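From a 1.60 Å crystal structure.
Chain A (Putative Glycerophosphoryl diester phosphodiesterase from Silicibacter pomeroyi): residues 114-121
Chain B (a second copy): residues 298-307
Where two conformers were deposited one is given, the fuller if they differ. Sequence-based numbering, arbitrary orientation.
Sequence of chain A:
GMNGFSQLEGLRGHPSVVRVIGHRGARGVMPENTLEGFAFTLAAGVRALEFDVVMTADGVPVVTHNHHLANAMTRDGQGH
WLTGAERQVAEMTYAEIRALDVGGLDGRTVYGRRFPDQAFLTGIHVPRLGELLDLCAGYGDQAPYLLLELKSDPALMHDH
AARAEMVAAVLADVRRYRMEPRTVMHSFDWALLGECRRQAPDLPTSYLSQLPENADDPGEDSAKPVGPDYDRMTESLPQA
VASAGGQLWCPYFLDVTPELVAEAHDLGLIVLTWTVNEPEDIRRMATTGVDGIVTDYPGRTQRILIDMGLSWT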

# COMPACT_ATOMS: atom_id res chain seq x y z
N ARG A 114 -11.91 -1.96 11.57
CA ARG A 114 -10.59 -2.44 11.97
C ARG A 114 -9.54 -1.96 10.97
O ARG A 114 -8.40 -1.67 11.39
N PHE A 115 -9.89 -1.85 9.68
CA PHE A 115 -8.96 -1.54 8.59
C PHE A 115 -9.50 -0.36 7.75
O PHE A 115 -9.82 -0.50 6.54
N PRO A 116 -9.53 0.83 8.38
CA PRO A 116 -10.16 2.00 7.75
C PRO A 116 -9.37 2.65 6.60
O PRO A 116 -9.90 3.46 5.83
N ASP A 117 -8.10 2.27 6.51
CA ASP A 117 -7.21 2.85 5.54
C ASP A 117 -6.93 1.97 4.34
O ASP A 117 -6.23 2.36 3.39
N GLN A 118 -7.60 0.83 4.27
CA GLN A 118 -7.43 -0.12 3.20
C GLN A 118 -8.05 0.46 1.94
O GLN A 118 -9.18 0.95 1.98
N ALA A 119 -7.34 0.37 0.83
CA ALA A 119 -7.85 0.79 -0.45
C ALA A 119 -9.15 0.08 -0.79
O ALA A 119 -9.37 -1.05 -0.37
N PHE A 120 -9.99 0.76 -1.56
CA PHE A 120 -11.31 0.22 -1.88
C PHE A 120 -11.37 -0.01 -3.35
O PHE A 120 -11.51 0.96 -4.13
N LEU A 121 -11.28 -1.29 -3.73
CA LEU A 121 -11.24 -1.72 -5.10
C LEU A 121 -12.56 -2.39 -5.49
O LEU A 121 -13.19 -3.00 -4.66
N PRO B 298 -4.56 7.76 0.22
CA PRO B 298 -5.65 7.59 -0.73
C PRO B 298 -6.72 6.56 -0.33
O PRO B 298 -7.94 6.82 -0.58
N GLY B 299 -6.30 5.44 0.29
CA GLY B 299 -7.25 4.43 0.73
C GLY B 299 -8.16 4.96 1.80
O GLY B 299 -9.40 4.75 1.79
N ARG B 300 -7.58 5.68 2.76
CA ARG B 300 -8.37 6.27 3.82
C ARG B 300 -9.43 7.20 3.23
O ARG B 300 -10.59 7.23 3.67
N THR B 301 -9.03 8.02 2.27
CA THR B 301 -9.92 8.95 1.60
C THR B 301 -11.02 8.24 0.80
O THR B 301 -12.19 8.58 0.93
N GLN B 302 -10.62 7.24 -0.01
CA GLN B 302 -11.59 6.40 -0.72
C GLN B 302 -12.68 5.88 0.22
O GLN B 302 -13.87 5.97 -0.07
N ARG B 303 -12.27 5.35 1.37
CA ARG B 303 -13.20 4.71 2.27
C ARG B 303 -14.19 5.72 2.88
O ARG B 303 -15.37 5.43 3.04
N ILE B 304 -13.69 6.90 3.26
CA ILE B 304 -14.56 7.99 3.77
C ILE B 304 -15.56 8.46 2.70
O ILE B 304 -16.73 8.57 2.99
N LEU B 305 -15.11 8.68 1.47
CA LEU B 305 -16.00 9.06 0.38
C LEU B 305 -17.08 7.99 0.18
O LEU B 305 -18.27 8.32 0.07
N ILE B 306 -16.69 6.71 0.15
CA ILE B 306 -17.71 5.64 -0.02
C ILE B 306 -18.73 5.66 1.11
O ILE B 306 -19.94 5.51 0.90
N ASP B 307 -18.25 5.86 2.32
CA ASP B 307 -19.12 5.91 3.48
C ASP B 307 -20.12 7.06 3.39
O ASP B 307 -21.22 6.98 3.95

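Chain A contributes a loop and chain B a helix, and the backbones approach most closely at Gly B299. The CA of Gly B299 lies 3.9 Å from the CA of Ala A119 and makes a CA-H...O contact with Asp A117 O at 3.5 Å. A CB at this position would clash with Asp A117 O and Ala A119 N, so the lack of a side chain permits the close backbone approach.

On one flank, Asp A117 and Arg B300 form a two-pronged salt bridge. Both CA-to-CB bonds point sideways. Asp A117 is m, with chi2 near -6°. Arg B300 is t, t, m with chi4 at 172°, which brings the edge of its guanidinium to the carboxylate. Arg B300 NE donates to Asp A117 OD1 and Arg B300 NH2 to Asp A117 OD2, each at 2.9 Å.

Arg B303 is the most heavily covered residue here. Its chi1 to chi3 are all m and chi4 is -79°, so the chain is folded rather than extended. Arg B303 NH1 donates to Phe A115 O at 2.8 Å, while Pro A116 O lies over one face of the guanidinium. Phe A115 O also accepts a weak bond from Gln A118 N, which closes a type I turn.

Gln B302 points toward the loop. Its m, t rotamer carries OE1 to the backbone of Phe A120. Phe A120 N donates to Gln B302 OE1 at 2.9 Å and 170°.

Phe A120 also points in, with chi1 t and chi2 88°. Ile B306, m, m, covers one ring face, with Ile B306 CG1 4.1 Å from Phe A120 CD2. Arg B303 CD approaches Phe A120 CD1 obliquely at 3.8 Å.

Three waters complete the contact. Water 1 links Pro A116 O to Arg B300 O. Water 2 links Asp A117 O to Arg B300 N. Water 3 accepts from Arg B303 NH1, and its O lies 2.7 Å from OE1 of Gln A118, a t, t side chain.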

# COMPACT_ATOMS: atom_id res chain seq x y z
CB ARG A 114 -10.53 -3.95 12.03
CG ARG A 114 -11.31 -4.57 13.12
CD ARG A 114 -11.30 -6.03 12.98
NE ARG A 114 -10.00 -6.67 13.11
CZ ARG A 114 -9.86 -8.00 13.06
NH1 ARG A 114 -10.92 -8.83 12.91
NH2 ARG A 114 -8.68 -8.52 13.18
CB PHE A 115 -8.72 -2.77 7.72
CG PHE A 115 -8.36 -3.99 8.53
CD1 PHE A 115 -7.10 -4.04 9.15
CD2 PHE A 115 -9.26 -5.00 8.78
CE1 PHE A 115 -6.77 -5.11 9.91
CE2 PHE A 115 -8.88 -6.10 9.58
CZ PHE A 115 -7.63 -6.13 10.12
CB PRO A 116 -10.32 2.98 8.92
CG PRO A 116 -9.17 2.62 9.86
CD PRO A 116 -8.98 1.11 9.72
CB ASP A 117 -5.90 3.21 6.23
CG ASP A 117 -6.03 4.34 7.24
OD1 ASP A 117 -7.10 5.00 7.42
OD2 ASP A 117 -4.96 4.51 7.88
CB GLN A 118 -8.13 -1.44 3.58
CG GLN A 118 -8.01 -2.51 2.50
CD GLN A 118 -8.92 -3.68 2.80
OE1 GLN A 118 -9.97 -3.77 2.20
NE2 GLN A 118 -8.46 -4.66 3.63
CB ALA A 119 -6.83 0.53 -1.56
CB PHE A 120 -12.44 1.16 -1.41
CG PHE A 120 -13.80 0.52 -1.54
CD1 PHE A 120 -14.29 -0.23 -0.49
CD2 PHE A 120 -14.56 0.66 -2.69
CE1 PHE A 120 -15.53 -0.87 -0.60
CE2 PHE A 120 -15.81 0.02 -2.80
CZ PHE A 120 -16.29 -0.73 -1.74
CB LEU A 121 -10.06 -2.72 -5.33
CG LEU A 121 -8.62 -2.28 -5.03
CD1 LEU A 121 -7.55 -3.40 -5.31
CD2 LEU A 121 -8.33 -1.00 -5.86
CB PRO B 298 -4.93 7.20 -2.03
CG PRO B 298 -3.55 7.49 -1.86
CD PRO B 298 -3.24 7.60 -0.42
CB ARG B 300 -7.43 7.08 4.71
CG ARG B 300 -8.13 7.75 5.88
CD ARG B 300 -7.14 8.59 6.64
NE ARG B 300 -6.13 7.73 7.24
CZ ARG B 300 -5.04 8.16 7.84
NH1 ARG B 300 -4.82 9.46 8.04
NH2 ARG B 300 -4.22 7.28 8.37
CB THR B 301 -9.09 9.91 0.72
OG1 THR B 301 -8.16 10.61 1.54
CG2 THR B 301 -9.99 10.90 0.02
CB GLN B 302 -10.89 5.23 -1.36
CG GLN B 302 -10.02 5.60 -2.57
CD GLN B 302 -9.20 4.41 -3.02
OE1 GLN B 302 -9.11 3.43 -2.30
NE2 GLN B 302 -8.57 4.51 -4.20
CB ARG B 303 -12.42 3.91 3.34
CG ARG B 303 -11.89 2.58 2.79
CD ARG B 303 -12.96 1.47 2.65
NE ARG B 303 -13.43 1.23 3.99
CZ ARG B 303 -12.79 0.51 4.89
NH1 ARG B 303 -11.77 -0.25 4.54
NH2 ARG B 303 -13.22 0.56 6.13
CB ILE B 304 -13.71 9.16 4.32
CG1 ILE B 304 -13.03 8.70 5.61
CG2 ILE B 304 -14.63 10.38 4.55
CD1 ILE B 304 -11.92 9.59 6.09
CB LEU B 305 -15.27 9.28 -0.94
CG LEU B 305 -14.31 10.48 -0.98
CD1 LEU B 305 -13.55 10.53 -2.31
CD2 LEU B 305 -15.03 11.85 -0.63
CB ILE B 306 -17.04 4.23 -0.10
CG1 ILE B 306 -16.32 4.08 -1.42
CG2 ILE B 306 -18.11 3.14 0.03
CD1 ILE B 306 -17.23 3.94 -2.61
CB ASP B 307 -18.30 6.09 4.74
CG ASP B 307 -19.14 5.99 5.98
OD1 ASP B 307 -19.61 4.87 6.31
OD2 ASP B 307 -19.40 7.05 6.59
O HOH W 1 -11.25 5.68 6.08
O HOH W 2 -4.65 4.87 3.38
O HOH W 3 -11.39 -1.51 1.79